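Long-range contacts in sugar kinase (PDB 2RBC), which probably phosphorylates a sugar or related small molecule at the expense of ATP, as other ribokinase-like (pfkB family) carbohydrate kinases do: residues 35-46 against 59-70; 115-124 against 135-143. One frame throughout, in Å; residues are numbered along the deposited sequence. Where two conformers were deposited one is given.

Contact 1. Residues 35-46 against 59-70; sequences VGAAVLDTLFRV and YEVLQIAEGMAS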
# COMPACT_ATOMS: atom_id res chain seq x y z
N VAL A 35 -3.96 -24.09 -3.08
CA VAL A 35 -2.63 -23.91 -2.51
C VAL A 35 -1.87 -22.82 -3.24
O VAL A 35 -1.77 -22.86 -4.48
CB VAL A 35 -1.80 -25.18 -2.61
CG1 VAL A 35 -0.42 -24.99 -1.98
CG2 VAL A 35 -2.58 -26.39 -1.99
N GLY A 36 -1.35 -21.85 -2.48
CA GLY A 36 -0.45 -20.83 -3.01
C GLY A 36 -0.51 -19.44 -2.42
O GLY A 36 -0.51 -19.25 -1.22
N ALA A 37 -0.61 -18.45 -3.29
CA ALA A 37 -0.54 -17.04 -2.92
C ALA A 37 -1.68 -16.48 -2.08
O ALA A 37 -2.85 -16.75 -2.33
CB ALA A 37 -0.35 -16.20 -4.17
N ALA A 38 -1.29 -15.65 -1.11
CA ALA A 38 -2.15 -14.93 -0.17
C ALA A 38 -1.48 -13.58 0.07
O ALA A 38 -0.44 -13.51 0.77
CB ALA A 38 -2.31 -15.70 1.14
N VAL A 39 -2.04 -12.53 -0.53
CA VAL A 39 -1.34 -11.22 -0.69
C VAL A 39 -2.36 -10.13 -0.35
O VAL A 39 -3.52 -10.20 -0.82
CB VAL A 39 -0.88 -10.96 -2.18
CG1 VAL A 39 -0.10 -9.64 -2.33
CG2 VAL A 39 -0.04 -12.12 -2.72
N LEU A 40 -1.93 -9.14 0.45
CA LEU A 40 -2.76 -7.93 0.68
C LEU A 40 -2.54 -6.92 -0.43
O LEU A 40 -1.52 -6.24 -0.47
CB LEU A 40 -2.52 -7.30 2.05
CG LEU A 40 -3.50 -6.19 2.47
CD1 LEU A 40 -4.90 -6.77 2.65
CD2 LEU A 40 -3.01 -5.59 3.75
N ASP A 41 -3.50 -6.84 -1.34
CA ASP A 41 -3.48 -5.84 -2.39
C ASP A 41 -4.16 -4.55 -1.97
O ASP A 41 -5.25 -4.58 -1.43
CB ASP A 41 -4.23 -6.34 -3.65
CG ASP A 41 -3.45 -7.40 -4.45
OD1 ASP A 41 -2.25 -7.62 -4.19
OD2 ASP A 41 -4.07 -7.98 -5.39
N THR A 42 -3.53 -3.42 -2.30
CA THR A 42 -4.18 -2.13 -2.29
C THR A 42 -4.30 -1.63 -3.72
O THR A 42 -3.28 -1.41 -4.42
CB THR A 42 -3.48 -1.13 -1.39
OG1 THR A 42 -3.38 -1.70 -0.10
CG2 THR A 42 -4.31 0.14 -1.30
N LEU A 43 -5.56 -1.49 -4.14
CA LEU A 43 -5.93 -1.17 -5.50
C LEU A 43 -6.37 0.28 -5.53
O LEU A 43 -7.35 0.62 -4.88
CB LEU A 43 -7.09 -2.06 -6.00
CG LEU A 43 -6.99 -3.58 -5.79
CD1 LEU A 43 -8.21 -4.23 -6.42
CD2 LEU A 43 -5.68 -4.12 -6.36
N PHE A 44 -5.61 1.11 -6.24
CA PHE A 44 -5.83 2.53 -6.33
C PHE A 44 -6.37 2.81 -7.73
O PHE A 44 -5.66 2.58 -8.70
CB PHE A 44 -4.50 3.31 -6.20
CG PHE A 44 -3.85 3.22 -4.86
CD1 PHE A 44 -4.16 4.13 -3.87
CD2 PHE A 44 -2.87 2.28 -4.61
CE1 PHE A 44 -3.54 4.08 -2.64
CE2 PHE A 44 -2.22 2.25 -3.38
CZ PHE A 44 -2.58 3.13 -2.40
N ARG A 45 -7.61 3.28 -7.81
CA ARG A 45 -8.30 3.52 -9.08
C ARG A 45 -8.08 4.98 -9.45
O ARG A 45 -8.42 5.89 -8.69
CB ARG A 45 -9.78 3.18 -8.95
CG ARG A 45 -10.44 2.76 -10.22
CD ARG A 45 -11.88 2.59 -9.98
NE ARG A 45 -12.57 2.14 -11.19
CZ ARG A 45 -13.86 1.85 -11.23
NH1 ARG A 45 -14.60 1.95 -10.15
NH2 ARG A 45 -14.41 1.43 -12.37
N VAL A 46 -7.43 5.20 -10.58
CA VAL A 46 -7.06 6.52 -11.03
C VAL A 46 -7.61 6.77 -12.45
O VAL A 46 -7.96 5.83 -13.14
CB VAL A 46 -5.54 6.68 -11.02
CG1 VAL A 46 -4.98 6.49 -9.59
CG2 VAL A 46 -4.88 5.68 -12.01
N TYR A 59 -9.45 7.93 -7.10
CA TYR A 59 -10.83 8.23 -6.77
C TYR A 59 -11.52 7.12 -6.05
O TYR A 59 -12.59 7.34 -5.50
CB TYR A 59 -11.64 8.70 -7.97
CG TYR A 59 -11.72 7.76 -9.11
CD1 TYR A 59 -12.73 6.82 -9.20
CD2 TYR A 59 -10.82 7.87 -10.16
CE1 TYR A 59 -12.82 5.97 -10.31
CE2 TYR A 59 -10.89 7.03 -11.25
CZ TYR A 59 -11.88 6.09 -11.33
OH TYR A 59 -11.89 5.24 -12.44
N GLU A 60 -10.91 5.94 -6.01
CA GLU A 60 -11.44 4.81 -5.27
C GLU A 60 -10.24 3.99 -4.81
O GLU A 60 -9.26 3.87 -5.54
CB GLU A 60 -12.34 3.97 -6.18
CG GLU A 60 -13.10 2.91 -5.47
CD GLU A 60 -14.15 2.25 -6.34
OE1 GLU A 60 -14.34 2.71 -7.49
OE2 GLU A 60 -14.75 1.29 -5.87
N VAL A 61 -10.29 3.49 -3.58
CA VAL A 61 -9.20 2.65 -3.04
C VAL A 61 -9.81 1.43 -2.36
O VAL A 61 -10.71 1.56 -1.54
CB VAL A 61 -8.28 3.44 -2.04
CG1 VAL A 61 -7.17 2.54 -1.47
CG2 VAL A 61 -7.69 4.70 -2.72
N LEU A 62 -9.31 0.25 -2.69
CA LEU A 62 -9.78 -1.01 -2.10
C LEU A 62 -8.59 -1.81 -1.63
O LEU A 62 -7.66 -2.06 -2.40
CB LEU A 62 -10.55 -1.85 -3.12
CG LEU A 62 -11.15 -3.24 -2.75
CD1 LEU A 62 -12.28 -3.11 -1.71
CD2 LEU A 62 -11.60 -4.03 -3.96
N GLN A 63 -8.63 -2.20 -0.36
CA GLN A 63 -7.71 -3.17 0.19
C GLN A 63 -8.37 -4.53 0.27
O GLN A 63 -9.42 -4.66 0.89
CB GLN A 63 -7.22 -2.74 1.55
CG GLN A 63 -6.39 -1.46 1.47
CD GLN A 63 -5.63 -1.17 2.75
OE1 GLN A 63 -6.23 -0.82 3.75
NE2 GLN A 63 -4.32 -1.27 2.71
N ILE A 64 -7.76 -5.50 -0.40
CA ILE A 64 -8.33 -6.82 -0.55
C ILE A 64 -7.25 -7.91 -0.49
O ILE A 64 -6.22 -7.84 -1.16
CB ILE A 64 -9.26 -6.91 -1.83
CG1 ILE A 64 -9.98 -8.26 -1.88
CG2 ILE A 64 -8.56 -6.55 -3.16
CD1 ILE A 64 -11.20 -8.25 -2.81
N ALA A 65 -7.48 -8.93 0.33
CA ALA A 65 -6.60 -10.08 0.37
C ALA A 65 -6.97 -10.99 -0.80
O ALA A 65 -8.12 -11.41 -0.96
CB ALA A 65 -6.72 -10.87 1.71
N GLU A 66 -5.99 -11.24 -1.64
CA GLU A 66 -6.19 -12.02 -2.82
C GLU A 66 -4.85 -12.64 -3.24
O GLU A 66 -4.06 -12.98 -2.39
CB GLU A 66 -6.91 -11.16 -3.90
CG GLU A 66 -6.18 -9.91 -4.35
CD GLU A 66 -7.01 -9.06 -5.27
OE1 GLU A 66 -8.20 -9.38 -5.50
OE2 GLU A 66 -6.47 -8.08 -5.83
N GLY A 67 -4.58 -12.83 -4.52
CA GLY A 67 -3.48 -13.71 -4.94
C GLY A 67 -4.09 -14.89 -5.68
O GLY A 67 -5.26 -15.15 -5.55
N MSE A 68 -3.31 -15.57 -6.51
CA MSE A 68 -3.87 -16.59 -7.38
C MSE A 68 -4.66 -17.65 -6.61
O MSE A 68 -5.83 -17.82 -6.87
CB MSE A 68 -2.77 -17.24 -8.20
CG MSE A 68 -2.11 -16.25 -9.14
SE MSE A 68 -0.55 -17.04 -10.00
CE MSE A 68 0.69 -17.17 -8.48
N ALA A 69 -4.03 -18.35 -5.68
CA ALA A 69 -4.77 -19.39 -4.93
C ALA A 69 -5.93 -18.85 -4.11
O ALA A 69 -6.98 -19.51 -3.95
CB ALA A 69 -3.86 -20.22 -4.03
N SER A 70 -5.75 -17.67 -3.54
CA SER A 70 -6.73 -17.12 -2.60
C SER A 70 -8.01 -16.74 -3.36
O SER A 70 -9.12 -16.95 -2.88
CB SER A 70 -6.15 -15.88 -1.91
OG SER A 70 -5.14 -16.27 -1.02

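Contact 2. Residues 115-124 against 135-143; sequences APGARSALST and IVPFYDHRL. With EDO (1,2-ethanediol), chain H; SO4 (sulfate ion), chain F.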
# COMPACT_ATOMS: atom_id res chain seq x y z
N ALA A 115 4.56 -18.12 8.91
CA ALA A 115 5.99 -18.38 8.81
C ALA A 115 6.69 -17.42 9.78
O ALA A 115 6.78 -16.24 9.52
CB ALA A 115 6.46 -18.20 7.39
N PRO A 116 7.19 -17.93 10.92
CA PRO A 116 7.82 -16.97 11.85
C PRO A 116 9.04 -16.25 11.23
O PRO A 116 9.83 -16.87 10.49
CB PRO A 116 8.21 -17.85 13.07
CG PRO A 116 8.29 -19.26 12.52
CD PRO A 116 7.22 -19.31 11.42
N GLY A 117 9.13 -14.94 11.47
CA GLY A 117 10.16 -14.11 10.84
C GLY A 117 10.03 -13.75 9.36
O GLY A 117 10.86 -12.99 8.84
N ALA A 118 9.03 -14.29 8.67
CA ALA A 118 8.75 -13.85 7.30
C ALA A 118 7.81 -12.65 7.34
O ALA A 118 7.05 -12.45 8.31
CB ALA A 118 8.14 -15.02 6.44
N ARG A 119 7.88 -11.84 6.30
CA ARG A 119 6.98 -10.74 6.12
C ARG A 119 5.93 -11.15 5.13
O ARG A 119 6.24 -11.75 4.10
CB ARG A 119 7.72 -9.50 5.64
CG ARG A 119 8.65 -8.94 6.73
CD ARG A 119 9.53 -7.81 6.20
NE ARG A 119 8.72 -6.66 5.81
CZ ARG A 119 9.13 -5.65 5.04
NH1 ARG A 119 10.37 -5.59 4.55
NH2 ARG A 119 8.26 -4.68 4.76
N SER A 120 4.68 -10.82 5.44
CA SER A 120 3.56 -11.15 4.57
C SER A 120 3.61 -10.36 3.26
O SER A 120 4.05 -9.21 3.23
CB SER A 120 2.24 -10.84 5.25
OG SER A 120 2.07 -11.60 6.41
N ALA A 121 3.11 -10.98 2.19
CA ALA A 121 3.09 -10.39 0.87
C ALA A 121 2.04 -9.31 0.81
O ALA A 121 0.93 -9.44 1.34
CB ALA A 121 2.82 -11.46 -0.22
N LEU A 122 2.38 -8.23 0.12
CA LEU A 122 1.43 -7.16 -0.17
C LEU A 122 1.82 -6.56 -1.51
O LEU A 122 3.00 -6.63 -1.90
CB LEU A 122 1.46 -6.11 0.97
CG LEU A 122 2.75 -5.32 1.21
CD1 LEU A 122 2.86 -4.05 0.31
CD2 LEU A 122 2.85 -4.95 2.69
N SER A 123 0.84 -5.99 -2.22
CA SER A 123 1.13 -5.21 -3.43
C SER A 123 0.34 -3.92 -3.54
O SER A 123 -0.78 -3.83 -3.05
CB SER A 123 0.81 -6.02 -4.69
OG SER A 123 1.42 -7.30 -4.63
N THR A 124 0.93 -2.91 -4.18
CA THR A 124 0.15 -1.79 -4.70
C THR A 124 -0.15 -2.04 -6.18
O THR A 124 0.75 -2.38 -6.96
CB THR A 124 0.84 -0.45 -4.50
OG1 THR A 124 0.63 -0.03 -3.15
CG2 THR A 124 0.31 0.62 -5.46
N ILE A 135 1.79 -2.61 -11.20
CA ILE A 135 1.92 -3.41 -9.98
C ILE A 135 3.30 -3.23 -9.35
O ILE A 135 4.33 -3.22 -10.03
CB ILE A 135 1.64 -4.91 -10.22
CG1 ILE A 135 1.72 -5.70 -8.89
CG2 ILE A 135 2.62 -5.48 -11.23
CD1 ILE A 135 1.10 -7.08 -8.94
N VAL A 136 3.29 -3.07 -8.03
CA VAL A 136 4.50 -2.93 -7.25
C VAL A 136 4.33 -3.95 -6.13
O VAL A 136 3.61 -3.73 -5.16
CB VAL A 136 4.72 -1.49 -6.72
CG1 VAL A 136 6.10 -1.39 -6.12
CG2 VAL A 136 4.51 -0.46 -7.86
N PRO A 137 4.87 -5.14 -6.34
CA PRO A 137 4.67 -6.23 -5.43
C PRO A 137 5.80 -6.42 -4.47
O PRO A 137 6.97 -6.37 -4.87
CB PRO A 137 4.58 -7.42 -6.36
CG PRO A 137 5.56 -7.09 -7.41
CD PRO A 137 5.57 -5.57 -7.56
N PHE A 138 5.46 -6.66 -3.21
CA PHE A 138 6.40 -7.05 -2.20
C PHE A 138 6.22 -8.52 -1.90
O PHE A 138 5.12 -8.96 -1.61
CB PHE A 138 6.20 -6.26 -0.89
CG PHE A 138 7.04 -6.77 0.23
CD1 PHE A 138 8.41 -6.61 0.19
CD2 PHE A 138 6.48 -7.46 1.29
CE1 PHE A 138 9.21 -7.10 1.21
CE2 PHE A 138 7.28 -7.95 2.30
CZ PHE A 138 8.64 -7.78 2.25
N TYR A 139 7.30 -9.28 -1.96
CA TYR A 139 7.27 -10.71 -1.67
C TYR A 139 8.55 -11.11 -0.92
O TYR A 139 9.64 -10.85 -1.39
CB TYR A 139 7.14 -11.53 -2.97
CG TYR A 139 7.30 -13.01 -2.72
CD1 TYR A 139 6.39 -13.71 -1.95
CD2 TYR A 139 8.40 -13.70 -3.21
CE1 TYR A 139 6.56 -15.05 -1.67
CE2 TYR A 139 8.56 -15.06 -2.96
CZ TYR A 139 7.63 -15.73 -2.20
OH TYR A 139 7.81 -17.06 -1.95
N ASP A 140 8.40 -11.72 0.24
CA ASP A 140 9.50 -12.28 1.01
C ASP A 140 9.59 -13.80 0.80
O ASP A 140 8.74 -14.53 1.27
CB ASP A 140 9.23 -11.96 2.48
CG ASP A 140 10.31 -12.44 3.42
OD1 ASP A 140 11.31 -13.06 2.97
OD2 ASP A 140 10.14 -12.16 4.63
N HIS A 141 10.63 -14.27 0.11
CA HIS A 141 10.81 -15.73 -0.13
C HIS A 141 10.77 -16.57 1.15
O HIS A 141 10.46 -17.75 1.12
CB HIS A 141 12.13 -15.99 -0.85
CG HIS A 141 13.33 -15.73 0.02
ND1 HIS A 141 14.01 -14.53 0.02
CD2 HIS A 141 13.93 -16.50 0.96
CE1 HIS A 141 14.99 -14.58 0.90
NE2 HIS A 141 14.96 -15.76 1.50
N ARG A 142 11.09 -15.98 2.29
CA ARG A 142 11.07 -16.71 3.56
C ARG A 142 9.69 -17.24 3.91
O ARG A 142 9.56 -18.13 4.75
CB ARG A 142 11.54 -15.83 4.69
CG ARG A 142 13.01 -15.42 4.60
CD ARG A 142 13.40 -14.48 5.73
NE ARG A 142 12.61 -13.25 5.73
CZ ARG A 142 12.89 -12.17 6.44
NH1 ARG A 142 13.96 -12.13 7.25
NH2 ARG A 142 12.09 -11.10 6.35
N LEU A 143 8.65 -16.69 3.29
CA LEU A 143 7.31 -17.22 3.46
C LEU A 143 7.24 -18.74 3.19
O LEU A 143 6.52 -19.47 3.88
CB LEU A 143 6.34 -16.46 2.54
CG LEU A 143 5.92 -15.06 3.02
CD1 LEU A 143 5.16 -14.35 1.91
CD2 LEU A 143 5.09 -15.18 4.28
C1 EDO H . -0.61 0.45 -0.09
O1 EDO H . -0.26 1.66 0.61
C2 EDO H . 0.58 -0.51 -0.19
O2 EDO H . 0.42 -1.43 -1.29
S SO4 F . 13.40 -7.99 7.95
O1 SO4 F . 13.17 -7.85 6.51
O2 SO4 F . 14.56 -8.83 8.22
O3 SO4 F . 13.63 -6.66 8.53
O4 SO4 F . 12.22 -8.57 8.59
O HOH W 1 6.26 -11.02 1.49
O HOH W 2 3.17 -9.27 -3.53

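Contact 1. Residues 35-46 against 59-70
V39, D41 and L43 pair with E66, I64 and L62 in an antiparallel ladder, two neighbouring strands of the small four-stranded sheet that forms the lid of ribokinase-family kinases. The packing is tight where the ladder runs into the helix starting at M68. There the CB of A69 presses on the backbone, 3.4 Å from V35 C, and S70 OG reaches back to the carbonyl of A37, meeting A37 O on an in-plane lone pair at 2.7 Å; the weak bond from S70 N to the same oxygen gives it a second donor. G67, the N-cap residue, fits closely beside A37 and V39. One step into the strands, the carboxylates of D41 and E66 meet with their planes nearly perpendicular (80°). D41 OD2 lies 2.4 Å from E66 OE2, a distance so short that its detail is doubtful. The remaining oxygens look elsewhere: E66 OE1 accepts from the backbone N of R313, and D41 OD1 binds a glycerol. Along the same face L43 CD1 rests against I64 CG2 (4.0 Å). On the other face T42 and Q63 lie side by side, Q63 NE2 donating to T42 OG1 nearly in its own amide plane, while R97 holds Q63 OE1; F44 and V61 continue this face, which meets the second subunit. Toward Y59 the contact opens to solvent and is made by long side chains. With CG anti to the backbone N (chi1 -152°) and the chain extended to NE, R45 passes across the Y59 ring, its CD 3.5 Å from Y59 CE1. It ends in a salt bridge: R45 NH1 meets E60 OE1 at 2.8 Å on its syn side but tilted out of the carboxylate plane, while the oxygen itself lies in the guanidinium plane.

Contact 2. Residues 115-124 against 135-143
Strands 121-124 and 135-138 run antiparallel at 164° as the arms of a beta hairpin, L122 pairing with F138 and T124 with V136 through backbone bonds, of which that from L122 N is weak. Beyond the ladder, R119 folds back over F138: CG lies beside the backbone N (chi1 -69°) and the chain bends at chi3, which puts the centre of the guanidinium over F138 CZ, 3.5 Å from R119 CZ, with the planes tilted 36° apart. The ring's edge faces S120 O and R119 CB. R119 NH2 also donates to the V61 carbonyl of the second subunit, tying this packing to the dimer interface. At the type II beta turn A115-A118, L143 sets CD2 against A118 CB and its branch against the R119 carbonyl, and water 1 links R119 O to D140 N. D140 OD1 closes an Asx turn on R142 N, while OD2 accepts from R119 N on its anti side at 2.8 Å. D140 also grips R142 side-on through NE and NH2. Weak bonds from R142 NH1 and NH2 reach a sulfate, probably from the crystallisation liquor, and one guanidinium face meets G117 O, 3.2 Å from R142 CZ.

Both segments of contact 1 precede those of contact 2 in the sequence, yet their centres lie 13 Å apart in one four-stranded sheet, ordered 60-66, 39-45, 121-127, 133-138. Each contact supplies one side of it, and the parallel pairing of strands 39-45 and 121-127 joins them: T42 N probably bonds to S123 O at 2.9 Å, and L40 O to S123 N. D41 and S123, on this shared seam, both reach the glycerol, which may mark a substrate pocket beneath the lid. Both contacts also touch the second subunit, where F44 and V61 of one chain pack on V136 and F138 of the other, so the sheet serves dimerisation as well.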